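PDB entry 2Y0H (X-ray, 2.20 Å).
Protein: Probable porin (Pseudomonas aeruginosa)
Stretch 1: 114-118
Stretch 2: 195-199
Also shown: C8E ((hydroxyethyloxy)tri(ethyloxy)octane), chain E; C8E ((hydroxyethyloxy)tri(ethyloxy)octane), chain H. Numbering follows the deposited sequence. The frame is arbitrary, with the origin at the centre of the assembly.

Stretch 1, residues 114-118: QLPVA
Stretch 2, residues 195-199: YYYGQ

In this porin a tight turn at Leu115 to Ala118, preceded by Gln114, packs against one side of a β-strand, residues 195-199 of the same chain. The strand is extended throughout, with phi between -118° and -135° and psi between 110° and 149°, and it runs on beyond the stretch at both ends. No hydrogen bond links the two stretches. The contact is apolar packing and buries 250 Å², both sides summed. It advances in the same sense along both: Leu115 and Pro116 meet Tyr196, and Val117 reaches on to Gly198.

Gln114 is exposed and makes no contact with the strand. It is assigned to a strand, though its psi is low (phi/psi -130/69). Its side chain, chi1 m and chi2 t, is out of reach of the other stretch.

Leu115 ends the short strand segment (-122/156) and opens a type I turn that closes at Ala118. Two backbone hydrogen bonds pin the turn: Ala118 N to Leu115 O at 2.9 Å, and Leu115 N to Ala118 O at 3.0 Å. The Leu115 CA-to-CB bond points toward the strand. With chi1 m and chi2 t, its CD2 comes 3.7 Å from Tyr196 OH and 4.1 Å from Tyr196 CZ. CD2 thus lies obliquely near the hydroxyl end of the ring.

Pro116 is the second residue of the turn. Its phi/psi of -57/-30 suits a proline, whose ring restricts phi to about this value. Its CA-to-CB bond points toward the strand, and its ring is C-gamma exo. Pro116 CD sits over one face of the Tyr196 ring, 3.9 Å from the centroid and 15° off the normal, which makes a CH-pi contact. Pro116 CG is offset to the CD1 side, 3.7 Å from Tyr196 CD1.

Tyr196 is the main partner on the strand and has 92 Å² covered by the turn. Its CA-to-CB bond points toward the turn. With chi1 at -86° and chi2 at 86°, its flat ring offers a face to proline and its hydroxyl end reaches leucine.

Val117 is the third turn residue (-100/1) and is buried, with 64 Å² covered by the strand. Its CA-to-CB bond points toward the strand, with chi1 m. Val117 CG1 packs 3.9 Å from Tyr196 CB. Both methyls pack against Gly198: Val117 CG1 is 4.0 Å from Gly198 N, and CG2 is 4.0 Å from Gly198 CA. Val117 and Gly198 set the register, their CA atoms 5.7 Å apart. Gly198 has no side chain; an ideal CB there would point toward the turn and lie only 3.1 Å from Val117 CB. Glycine leaves room for this close approach.

Ala118 completes the turn (-166/90). It is buried but does not touch the strand.

Tyr195 (chi1 t, chi2 -87°) and Tyr197 (chi1 t, chi2 69°) direct their CA-to-CB bonds away from the turn and contact bound detergent. Tyr195 CZ is 3.4 Å from C6 of the chain E C8E. Gln199, chi1 t and chi2 t, makes no contact.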

# COMPACT_ATOMS: atom_id res chain seq x y z
N GLN A 114 5.13 0.37 5.67
CA GLN A 114 3.81 0.83 5.29
C GLN A 114 3.71 2.31 5.64
O GLN A 114 2.98 2.68 6.55
CB GLN A 114 2.72 0.03 6.01
CG GLN A 114 2.72 -1.44 5.65
CD GLN A 114 1.51 -2.17 6.21
OE1 GLN A 114 1.65 -3.18 6.89
NE2 GLN A 114 0.32 -1.65 5.94
N LEU A 115 4.46 3.13 4.91
CA LEU A 115 4.62 4.54 5.22
C LEU A 115 4.18 5.40 4.04
O LEU A 115 4.17 4.94 2.90
CB LEU A 115 6.08 4.83 5.55
CG LEU A 115 6.65 3.96 6.67
CD1 LEU A 115 8.16 4.09 6.75
CD2 LEU A 115 5.98 4.31 8.00
N PRO A 116 3.80 6.65 4.32
CA PRO A 116 3.26 7.51 3.26
C PRO A 116 4.21 7.67 2.06
O PRO A 116 3.72 7.84 0.94
CB PRO A 116 3.03 8.84 3.98
CG PRO A 116 2.83 8.45 5.42
CD PRO A 116 3.79 7.31 5.63
N VAL A 117 5.53 7.61 2.28
CA VAL A 117 6.49 7.73 1.19
C VAL A 117 7.06 6.39 0.69
O VAL A 117 7.91 6.36 -0.21
CB VAL A 117 7.67 8.68 1.55
CG1 VAL A 117 7.14 10.06 1.89
CG2 VAL A 117 8.51 8.11 2.71
N ALA A 118 6.59 5.29 1.28
CA ALA A 118 7.03 3.94 0.90
C ALA A 118 6.07 2.92 1.50
O ALA A 118 6.25 2.45 2.63
CB ALA A 118 8.44 3.67 1.40
N TYR A 195 4.12 14.22 9.10
CA TYR A 195 5.03 14.72 8.09
C TYR A 195 6.06 13.64 7.79
O TYR A 195 6.61 13.05 8.71
CB TYR A 195 5.72 16.01 8.54
CG TYR A 195 6.89 16.37 7.65
CD1 TYR A 195 8.16 15.86 7.89
CD2 TYR A 195 6.71 17.19 6.54
CE1 TYR A 195 9.23 16.17 7.06
CE2 TYR A 195 7.77 17.51 5.70
CZ TYR A 195 9.02 17.01 5.97
OH TYR A 195 10.06 17.34 5.12
N TYR A 196 6.30 13.39 6.51
CA TYR A 196 7.34 12.45 6.09
C TYR A 196 8.20 13.01 4.97
O TYR A 196 7.72 13.80 4.15
CB TYR A 196 6.73 11.10 5.65
CG TYR A 196 6.50 10.13 6.79
CD1 TYR A 196 5.34 10.17 7.55
CD2 TYR A 196 7.45 9.16 7.10
CE1 TYR A 196 5.13 9.27 8.59
CE2 TYR A 196 7.25 8.27 8.15
CZ TYR A 196 6.10 8.33 8.89
OH TYR A 196 5.91 7.43 9.92
N TYR A 197 9.46 12.59 4.95
CA TYR A 197 10.41 12.96 3.91
C TYR A 197 10.98 11.68 3.31
O TYR A 197 11.47 10.82 4.04
CB TYR A 197 11.52 13.84 4.50
CG TYR A 197 12.63 14.22 3.53
CD1 TYR A 197 12.39 15.09 2.48
CD2 TYR A 197 13.91 13.69 3.67
CE1 TYR A 197 13.40 15.44 1.59
CE2 TYR A 197 14.94 14.04 2.78
CZ TYR A 197 14.67 14.91 1.75
OH TYR A 197 15.67 15.26 0.86
N GLY A 198 10.90 11.55 1.99
CA GLY A 198 11.50 10.43 1.29
C GLY A 198 12.55 10.92 0.31
O GLY A 198 12.33 11.88 -0.42
N GLN A 199 13.72 10.29 0.31
CA GLN A 199 14.77 10.69 -0.62
C GLN A 199 15.42 9.49 -1.27
O GLN A 199 16.14 8.75 -0.61
CB GLN A 199 15.86 11.48 0.11
CG GLN A 199 17.09 11.76 -0.76
CD GLN A 199 18.28 12.23 0.08
OE1 GLN A 199 18.62 11.62 1.09
NE2 GLN A 199 18.89 13.35 -0.33
C1 C8E E . 9.26 17.57 11.98
C2 C8E E . 7.92 18.31 12.01
C3 C8E E . 7.78 19.34 10.90
C4 C8E E . 8.55 18.96 9.63
C5 C8E E . 9.16 20.21 8.98
C6 C8E E . 9.47 19.99 7.50
C7 C8E E . 10.09 21.22 6.85
C8 C8E E . 10.73 20.87 5.50
O9 C8E E . 10.76 22.00 4.65
C10 C8E E . 12.03 22.20 4.06
C1 C8E H . 13.09 16.22 8.13
C2 C8E H . 13.09 16.72 6.68
C3 C8E H . 14.24 17.68 6.39
C4 C8E H . 14.76 17.53 4.96
C5 C8E H . 14.85 18.87 4.24